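Local coordinates for protein HIAXHD3 (Humicola insolens, PDB 3ZXK) that hydrolyses terminal alpha-L-arabinofuranosyl side chains, probably of arabinoxylan, as a family 43 glycoside hydrolase whose active site has been a target for engineering in endo-xylanase activity, at residues F403-G411 with V422-E431; A468-F479 with R491-W502. All coordinates share one frame; numbering follows the deposited sequence.

Interaction 1 of 2, residues F403-G411 with V422-E431; sequences FRDRAAYIG and VMVDDLRLNE
With chi1 of Y409 at 69°, CG sits between the backbone N and the carbonyl carbon, and the phenol is laid along V424, whose own CG1 is anti to N (chi1 168°). The two side chains run side by side: V424 CB stands over the centre of one ring face, 3.7 Å from the centroid, a CH-pi contact, while V424 CG2 comes to 3.5 Å from Y409 CZ. The L427 side chain runs at about a right angle to that of Y409, its CD1 3.6 Å from Y409 CD2. F513 also meets this ring, and W413 NE1 bonds the phenol OH. Backbone pairing underlies the packing: 406-411 and 422-429 are adjacent antiparallel strands of a beta hairpin in the concanavalin A-like C-terminal domain. The Y409-V424 and G411-V422 pairs each carry two bonds. A beta bulge between A407 and Y409 shifts the register by one; there A407 N binds L427 O at 2.8 Å, whereas the return bond from L427 N to A407 O is weak at 3.4 Å. Water 2 donates to both carbonyls, A407 O and L427 O. On the opposite sheet face M423 CE rests 4.2 Å from A408 CB. Beyond the last pair, the nearly coplanar carboxylates of D405 and E431 approach to 3.9 Å between OD2 and OE2; water 1 donates to both, and S501 OG also bonds E431 OE2.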
# COMPACT_ATOMS: atom_id res chain seq x y z
N PHE A 403 -7.22 8.92 8.39
CA PHE A 403 -7.95 8.90 7.13
C PHE A 403 -8.36 7.49 6.71
O PHE A 403 -7.54 6.61 6.59
CB PHE A 403 -7.12 9.57 6.01
CG PHE A 403 -7.90 9.80 4.75
CD1 PHE A 403 -8.78 10.89 4.63
CD2 PHE A 403 -7.77 8.93 3.67
CE1 PHE A 403 -9.52 11.08 3.46
CE2 PHE A 403 -8.52 9.11 2.50
CZ PHE A 403 -9.39 10.19 2.39
N ARG A 404 -9.65 7.34 6.46
CA ARG A 404 -10.25 6.13 5.91
C ARG A 404 -11.73 6.47 5.68
O ARG A 404 -12.14 7.64 5.77
CB ARG A 404 -10.07 4.92 6.84
CG ARG A 404 -10.00 3.60 6.12
CD ARG A 404 -10.16 2.42 7.06
NE ARG A 404 -10.01 1.13 6.39
CZ ARG A 404 -10.98 0.22 6.21
NH1 ARG A 404 -12.23 0.45 6.59
NH2 ARG A 404 -10.68 -0.95 5.66
N ASP A 405 -12.54 5.45 5.43
CA ASP A 405 -13.98 5.64 5.21
C ASP A 405 -14.77 6.07 6.47
O ASP A 405 -15.87 6.58 6.34
CB ASP A 405 -14.63 4.39 4.61
CG ASP A 405 -14.42 3.14 5.45
OD1 ASP A 405 -13.38 3.02 6.13
OD2 ASP A 405 -15.31 2.28 5.41
N ARG A 406 -14.22 5.82 7.66
CA ARG A 406 -14.72 6.44 8.91
C ARG A 406 -13.55 7.19 9.50
O ARG A 406 -12.58 6.59 9.96
CB ARG A 406 -15.20 5.39 9.92
CG ARG A 406 -15.99 5.99 11.08
CD ARG A 406 -15.89 5.16 12.34
NE ARG A 406 -16.72 3.97 12.21
CZ ARG A 406 -16.77 2.99 13.10
NH1 ARG A 406 -16.05 3.08 14.22
NH2 ARG A 406 -17.55 1.94 12.87
N ALA A 407 -13.62 8.52 9.47
CA ALA A 407 -12.44 9.35 9.73
C ALA A 407 -12.66 10.40 10.84
O ALA A 407 -13.78 10.73 11.19
CB ALA A 407 -12.02 10.03 8.43
N ALA A 408 -11.57 10.98 11.33
CA ALA A 408 -11.62 12.07 12.31
C ALA A 408 -10.34 12.83 12.13
O ALA A 408 -9.35 12.29 11.61
CB ALA A 408 -11.70 11.53 13.75
N TYR A 409 -10.34 14.08 12.58
CA TYR A 409 -9.16 14.91 12.48
C TYR A 409 -9.04 15.93 13.60
O TYR A 409 -10.03 16.23 14.27
CB TYR A 409 -9.06 15.59 11.13
CG TYR A 409 -10.05 16.69 10.76
CD1 TYR A 409 -9.97 17.98 11.34
CD2 TYR A 409 -10.99 16.50 9.74
CE1 TYR A 409 -10.81 19.01 10.94
CE2 TYR A 409 -11.83 17.52 9.32
CZ TYR A 409 -11.75 18.77 9.95
OH TYR A 409 -12.52 19.82 9.54
N ILE A 410 -7.81 16.42 13.80
CA ILE A 410 -7.59 17.60 14.63
C ILE A 410 -6.97 18.63 13.67
O ILE A 410 -6.12 18.29 12.83
CB ILE A 410 -6.68 17.32 15.85
CG1 ILE A 410 -6.65 18.56 16.75
CG2 ILE A 410 -5.30 16.85 15.41
CD1 ILE A 410 -6.03 18.30 18.11
N GLY A 411 -7.43 19.87 13.74
CA GLY A 411 -6.96 20.84 12.77
C GLY A 411 -7.30 22.24 13.14
O GLY A 411 -7.67 22.54 14.29
N VAL A 422 -9.75 22.77 16.24
CA VAL A 422 -10.95 21.96 16.38
C VAL A 422 -10.60 20.47 16.25
O VAL A 422 -9.59 20.11 15.61
CB VAL A 422 -12.03 22.32 15.31
CG1 VAL A 422 -12.54 23.75 15.49
CG2 VAL A 422 -11.49 22.12 13.90
N MET A 423 -11.43 19.63 16.86
CA MET A 423 -11.38 18.20 16.60
C MET A 423 -12.74 17.83 16.00
O MET A 423 -13.76 18.15 16.58
CB MET A 423 -11.06 17.42 17.90
CG MET A 423 -10.88 15.93 17.71
SD MET A 423 -12.46 15.03 17.71
CE MET A 423 -11.98 13.31 17.50
N VAL A 424 -12.72 17.19 14.83
CA VAL A 424 -13.89 16.82 14.04
C VAL A 424 -13.98 15.29 13.92
O VAL A 424 -12.98 14.59 13.61
CB VAL A 424 -13.80 17.46 12.63
CG1 VAL A 424 -14.83 16.89 11.65
CG2 VAL A 424 -13.87 18.99 12.74
N ASP A 425 -15.18 14.75 14.14
CA ASP A 425 -15.39 13.33 13.96
C ASP A 425 -16.63 13.09 13.11
O ASP A 425 -17.16 14.02 12.52
CB ASP A 425 -15.40 12.59 15.32
CG ASP A 425 -16.58 12.98 16.21
OD1 ASP A 425 -17.47 13.77 15.83
OD2 ASP A 425 -16.63 12.43 17.34
N ASP A 426 -17.06 11.83 13.00
CA ASP A 426 -18.23 11.46 12.19
C ASP A 426 -18.11 11.87 10.71
O ASP A 426 -19.09 12.25 10.08
CB ASP A 426 -19.52 12.01 12.78
CG ASP A 426 -20.76 11.36 12.18
OD1 ASP A 426 -20.75 10.11 11.99
OD2 ASP A 426 -21.74 12.09 11.90
N LEU A 427 -16.89 11.75 10.17
CA LEU A 427 -16.67 11.86 8.73
C LEU A 427 -16.82 10.46 8.16
O LEU A 427 -16.04 9.57 8.50
CB LEU A 427 -15.27 12.39 8.45
CG LEU A 427 -14.87 13.79 8.92
CD1 LEU A 427 -13.37 13.92 9.08
CD2 LEU A 427 -15.44 14.82 7.96
N ARG A 428 -17.80 10.24 7.31
CA ARG A 428 -18.11 8.87 6.87
C ARG A 428 -18.46 8.80 5.40
O ARG A 428 -19.25 9.63 4.90
CB ARG A 428 -19.32 8.30 7.65
CG ARG A 428 -19.10 8.12 9.14
CD ARG A 428 -20.30 7.49 9.82
NE ARG A 428 -21.49 8.33 9.82
CZ ARG A 428 -22.59 8.08 9.11
NH1 ARG A 428 -22.66 7.03 8.31
NH2 ARG A 428 -23.63 8.91 9.19
N LEU A 429 -17.93 7.78 4.72
CA LEU A 429 -18.40 7.35 3.40
C LEU A 429 -19.37 6.21 3.60
O LEU A 429 -19.18 5.40 4.50
CB LEU A 429 -17.25 6.83 2.56
CG LEU A 429 -16.19 7.82 2.11
CD1 LEU A 429 -15.06 7.13 1.36
CD2 LEU A 429 -16.84 8.93 1.28
N ASN A 430 -20.35 6.10 2.71
CA ASN A 430 -21.25 4.96 2.67
C ASN A 430 -20.55 3.81 1.94
O ASN A 430 -20.13 3.99 0.81
CB ASN A 430 -22.50 5.39 1.91
CG ASN A 430 -23.61 4.35 1.90
OD1 ASN A 430 -23.43 3.18 2.24
ND2 ASN A 430 -24.78 4.80 1.49
N GLU A 431 -20.42 2.64 2.57
CA GLU A 431 -19.74 1.50 1.94
C GLU A 431 -20.46 1.00 0.69
O GLU A 431 -19.86 0.31 -0.13
CB GLU A 431 -19.62 0.34 2.92
CG GLU A 431 -18.87 0.65 4.21
CD GLU A 431 -18.73 -0.60 5.06
OE1 GLU A 431 -19.68 -1.42 5.08
OE2 GLU A 431 -17.66 -0.77 5.67
O HOH W 1 -14.65 -0.26 5.06
O HOH W 2 -16.06 9.32 11.61

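Interaction 2 of 2, residues A468-F479 with R491-W502. With AHR (alpha-L-arabinofuranose), chain C; XYP (beta-D-xylopyranose), chain B.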
# COMPACT_ATOMS: atom_id res chain seq x y z
N ALA A 468 -8.10 -6.31 15.22
CA ALA A 468 -9.39 -6.57 15.89
C ALA A 468 -10.36 -7.20 14.91
O ALA A 468 -11.56 -7.21 15.15
CB ALA A 468 -9.96 -5.28 16.49
N PHE A 469 -9.83 -7.77 13.83
CA PHE A 469 -10.67 -8.31 12.77
C PHE A 469 -11.42 -9.53 13.29
O PHE A 469 -10.84 -10.41 13.92
CB PHE A 469 -9.79 -8.70 11.58
CG PHE A 469 -10.53 -8.88 10.29
CD1 PHE A 469 -11.34 -7.86 9.76
CD2 PHE A 469 -10.35 -10.04 9.56
CE1 PHE A 469 -11.98 -8.02 8.53
CE2 PHE A 469 -10.98 -10.21 8.34
CZ PHE A 469 -11.79 -9.20 7.82
N GLY A 470 -12.72 -9.55 13.03
CA GLY A 470 -13.58 -10.67 13.47
C GLY A 470 -14.02 -10.57 14.94
O GLY A 470 -14.76 -11.43 15.41
N THR A 471 -13.53 -9.57 15.66
CA THR A 471 -13.96 -9.35 17.06
C THR A 471 -15.10 -8.34 17.15
O THR A 471 -15.48 -7.74 16.14
CB THR A 471 -12.80 -8.85 17.95
OG1 THR A 471 -12.57 -7.44 17.73
CG2 THR A 471 -11.51 -9.66 17.68
N ASN A 472 -15.60 -8.14 18.37
CA ASN A 472 -16.61 -7.13 18.64
C ASN A 472 -15.99 -5.90 19.29
O ASN A 472 -16.68 -5.15 19.96
CB ASN A 472 -17.72 -7.70 19.55
CG ASN A 472 -18.57 -8.76 18.87
OD1 ASN A 472 -18.47 -8.99 17.66
ND2 ASN A 472 -19.44 -9.41 19.65
N THR A 473 -14.69 -5.71 19.13
CA THR A 473 -14.00 -4.56 19.72
C THR A 473 -13.44 -3.61 18.67
O THR A 473 -12.72 -4.05 17.76
CB THR A 473 -12.83 -5.00 20.61
OG1 THR A 473 -13.31 -5.85 21.66
CG2 THR A 473 -12.14 -3.78 21.26
N GLU A 474 -13.73 -2.31 18.81
CA GLU A 474 -13.15 -1.30 17.92
C GLU A 474 -12.04 -0.57 18.66
O GLU A 474 -12.20 -0.17 19.81
CB GLU A 474 -14.22 -0.30 17.43
CG GLU A 474 -15.21 -0.93 16.47
CD GLU A 474 -16.21 0.05 15.88
OE1 GLU A 474 -16.40 1.15 16.45
OE2 GLU A 474 -16.84 -0.27 14.85
N ARG A 475 -10.89 -0.43 18.02
CA ARG A 475 -9.78 0.30 18.59
C ARG A 475 -10.07 1.80 18.56
O ARG A 475 -10.96 2.28 17.85
CB ARG A 475 -8.52 0.04 17.78
CG ARG A 475 -8.11 -1.41 17.63
CD ARG A 475 -7.91 -2.08 18.99
NE ARG A 475 -7.65 -3.51 18.84
CZ ARG A 475 -7.87 -4.42 19.78
NH1 ARG A 475 -8.35 -4.06 20.97
NH2 ARG A 475 -7.63 -5.69 19.53
N THR A 476 -9.30 2.55 19.34
CA THR A 476 -9.51 3.99 19.36
C THR A 476 -8.21 4.77 19.11
O THR A 476 -7.08 4.28 19.35
CB THR A 476 -10.12 4.47 20.69
OG1 THR A 476 -9.22 4.15 21.75
CG2 THR A 476 -11.48 3.81 20.95
N THR A 477 -8.42 5.98 18.60
CA THR A 477 -7.37 6.96 18.36
C THR A 477 -7.69 8.23 19.14
O THR A 477 -8.86 8.63 19.26
CB THR A 477 -7.30 7.30 16.85
OG1 THR A 477 -6.75 6.17 16.16
CG2 THR A 477 -6.40 8.53 16.59
N THR A 478 -6.63 8.84 19.67
CA THR A 478 -6.75 10.14 20.36
C THR A 478 -5.94 11.23 19.65
O THR A 478 -5.00 10.93 18.91
CB THR A 478 -6.37 10.04 21.84
OG1 THR A 478 -5.09 9.43 21.99
CG2 THR A 478 -7.45 9.21 22.59
N PHE A 479 -6.34 12.49 19.85
CA PHE A 479 -5.77 13.62 19.14
C PHE A 479 -5.25 14.67 20.13
O PHE A 479 -5.86 14.91 21.18
CB PHE A 479 -6.84 14.26 18.23
CG PHE A 479 -7.33 13.35 17.12
CD1 PHE A 479 -8.39 12.46 17.32
CD2 PHE A 479 -6.74 13.40 15.86
CE1 PHE A 479 -8.83 11.61 16.31
CE2 PHE A 479 -7.19 12.57 14.84
CZ PHE A 479 -8.21 11.66 15.06
N ARG A 491 -4.54 17.12 24.96
CA ARG A 491 -5.59 16.27 24.40
C ARG A 491 -6.83 17.09 24.01
O ARG A 491 -7.26 17.97 24.75
CB ARG A 491 -5.93 15.20 25.45
CG ARG A 491 -7.17 14.38 25.18
CD ARG A 491 -6.98 13.33 24.10
NE ARG A 491 -8.27 12.70 23.87
CZ ARG A 491 -8.78 11.72 24.63
NH1 ARG A 491 -8.08 11.21 25.64
NH2 ARG A 491 -10.00 11.26 24.36
N LEU A 492 -7.41 16.77 22.85
CA LEU A 492 -8.63 17.46 22.40
C LEU A 492 -9.62 16.48 21.81
O LEU A 492 -9.31 15.73 20.90
CB LEU A 492 -8.32 18.56 21.38
CG LEU A 492 -9.48 19.46 20.92
CD1 LEU A 492 -10.02 20.29 22.10
CD2 LEU A 492 -9.00 20.36 19.80
N GLY A 493 -10.84 16.50 22.34
CA GLY A 493 -11.91 15.71 21.77
C GLY A 493 -12.00 14.35 22.42
O GLY A 493 -11.14 13.97 23.22
N PRO A 494 -13.06 13.60 22.08
CA PRO A 494 -13.26 12.21 22.53
C PRO A 494 -12.24 11.25 21.90
O PRO A 494 -11.53 11.63 20.96
CB PRO A 494 -14.68 11.90 22.05
CG PRO A 494 -14.88 12.78 20.86
CD PRO A 494 -14.10 14.02 21.11
N ALA A 495 -12.16 10.02 22.42
CA ALA A 495 -11.39 8.97 21.75
C ALA A 495 -12.23 8.50 20.57
O ALA A 495 -13.44 8.26 20.72
CB ALA A 495 -11.10 7.81 22.69
N PHE A 496 -11.61 8.37 19.42
CA PHE A 496 -12.36 8.06 18.20
C PHE A 496 -12.30 6.56 17.92
O PHE A 496 -11.20 6.00 17.80
CB PHE A 496 -11.79 8.87 17.03
CG PHE A 496 -12.28 8.43 15.68
CD1 PHE A 496 -13.56 8.77 15.23
CD2 PHE A 496 -11.46 7.67 14.85
CE1 PHE A 496 -13.99 8.38 13.96
CE2 PHE A 496 -11.90 7.25 13.61
CZ PHE A 496 -13.16 7.61 13.16
N ALA A 497 -13.47 5.94 17.82
CA ALA A 497 -13.59 4.52 17.55
C ALA A 497 -13.41 4.25 16.05
O ALA A 497 -14.08 4.85 15.19
CB ALA A 497 -14.94 4.00 18.02
N MET A 498 -12.54 3.29 15.74
CA MET A 498 -12.14 3.01 14.36
C MET A 498 -12.87 1.81 13.80
O MET A 498 -13.11 0.82 14.51
CB MET A 498 -10.64 2.76 14.31
CG MET A 498 -9.85 3.92 14.89
SD MET A 498 -8.27 3.40 15.56
CE MET A 498 -7.50 2.91 14.02
N THR A 499 -13.22 1.86 12.51
CA THR A 499 -13.90 0.71 11.90
C THR A 499 -12.99 -0.52 11.69
O THR A 499 -11.81 -0.36 11.37
CB THR A 499 -14.61 1.07 10.58
OG1 THR A 499 -15.38 -0.05 10.15
CG2 THR A 499 -13.59 1.49 9.52
N ASN A 500 -13.55 -1.73 11.86
CA ASN A 500 -12.86 -2.99 11.50
C ASN A 500 -13.30 -3.56 10.15
O ASN A 500 -12.84 -4.64 9.77
CB ASN A 500 -13.07 -4.07 12.57
CG ASN A 500 -12.40 -3.73 13.87
OD1 ASN A 500 -11.24 -3.26 13.89
ND2 ASN A 500 -13.13 -3.92 14.98
N SER A 501 -14.16 -2.84 9.43
CA SER A 501 -14.65 -3.30 8.15
C SER A 501 -13.50 -3.41 7.14
O SER A 501 -12.58 -2.58 7.12
CB SER A 501 -15.66 -2.31 7.60
OG SER A 501 -16.11 -2.71 6.31
N TRP A 502 -13.60 -4.41 6.28
CA TRP A 502 -12.64 -4.63 5.21
C TRP A 502 -13.04 -3.99 3.92
O TRP A 502 -12.24 -3.94 3.02
CB TRP A 502 -12.40 -6.12 5.02
CG TRP A 502 -13.62 -6.92 4.64
CD1 TRP A 502 -14.44 -7.67 5.48
CD2 TRP A 502 -14.19 -7.09 3.30
NE1 TRP A 502 -15.47 -8.26 4.76
CE2 TRP A 502 -15.36 -7.95 3.44
CE3 TRP A 502 -13.85 -6.63 2.02
CZ2 TRP A 502 -16.14 -8.34 2.35
CZ3 TRP A 502 -14.64 -7.01 0.94
CH2 TRP A 502 -15.76 -7.84 1.09
O5 AHR C . -11.03 -10.62 4.37
C5 AHR C . -10.84 -9.35 3.72
C4 AHR C . -10.40 -9.50 2.26
O4 AHR C . -11.38 -10.23 1.52
C3 AHR C . -9.13 -10.31 2.00
O3 AHR C . -7.94 -9.56 2.18
C2 AHR C . -9.25 -10.72 0.55
O2 AHR C . -8.67 -12.02 0.32
C1 AHR C . -10.75 -10.78 0.35
O1 XYP B . -16.23 -13.46 4.64
C1 XYP B . -15.38 -13.24 3.50
C2 XYP B . -16.14 -13.44 2.18
C3 XYP B . -15.17 -13.24 1.02
C4 XYP B . -14.57 -11.84 1.10
C5 XYP B . -13.97 -11.58 2.49
O2 XYP B . -16.72 -14.75 2.11
O3 XYP B . -15.83 -13.41 -0.25
O4 XYP B . -13.59 -11.68 0.06
O5 XYP B . -14.89 -11.90 3.55
O HOH W 3 -15.85 -4.79 15.27
O HOH W 4 -16.22 -2.14 12.97
O HOH W 5 -11.06 -0.90 15.27
O HOH W 6 -9.00 12.97 21.02
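F469 and W502 meet beside the bound sugars, F469 CZ lying 3.9 Å from W502 CD1 with the indole atom at the phenyl edge, near its plane. N500 O lies at the same edge, 3.6 Å from F469 CD1. One indole face carries the glycan: AHR C5 and XYP C5 both lie above it, offset toward the rim, so W502 offers an apolar face to both sugars in the ligand pocket. Its chi1 of 61° places the indole between the backbone N and carbonyl carbon, turned toward F469. H248, D267 and R273 hydrogen-bond the arabinose from elsewhere in the pocket.

Behind this pair, N500 ties the two loops together. Its ND2 donates to T473 O at 2.8 Å, in its own amide plane but 42° above the carbonyl plane, and also gives a proton to water 3, which donates to T471 O. Water 5 donates to N500 OD1 and M498 O and accepts from R475 N. A type II turn from A468 to T471 shapes the loop: T471 N and OG1 reach A468 O from the same face, and T471 OG1 accepts from T473 N in an ST turn.

Further out the two segments pair as a hairpin, M498 N bonding R475 O and T477 exchanging two bonds with F496. M498 SD comes within 3.2 Å of T477 OG1, a buried hydroxyl with no partner in the model. At the far end T478 CG2 stands over the centre of the R491 guanidinium, 3.5 Å from CZ. Strand 476-482 lies between 457-464 and edge strand 490-497; F479 and F496 pack across onto strands 396-403 and 406-415.

Interaction 1 closes before interaction 2 opens along the chain, and their centres lie about 12 Å apart on the same side of the chain's centre. Each belongs to a beta hairpin, 406-415 with 418-429 and 476-482 with 490-497, in the two different antiparallel sheets that face each other in the concanavalin A-like domain. F479 packs on A408 and I410, and F496 on R406 and A408, while R406 NH1 reaches A497 O and makes a salt bridge with E474. Near the glycan-facing end, E431 and S501 join the two contacts again. The sandwich thus carries the F469-W502 loops to the pocket's sugars.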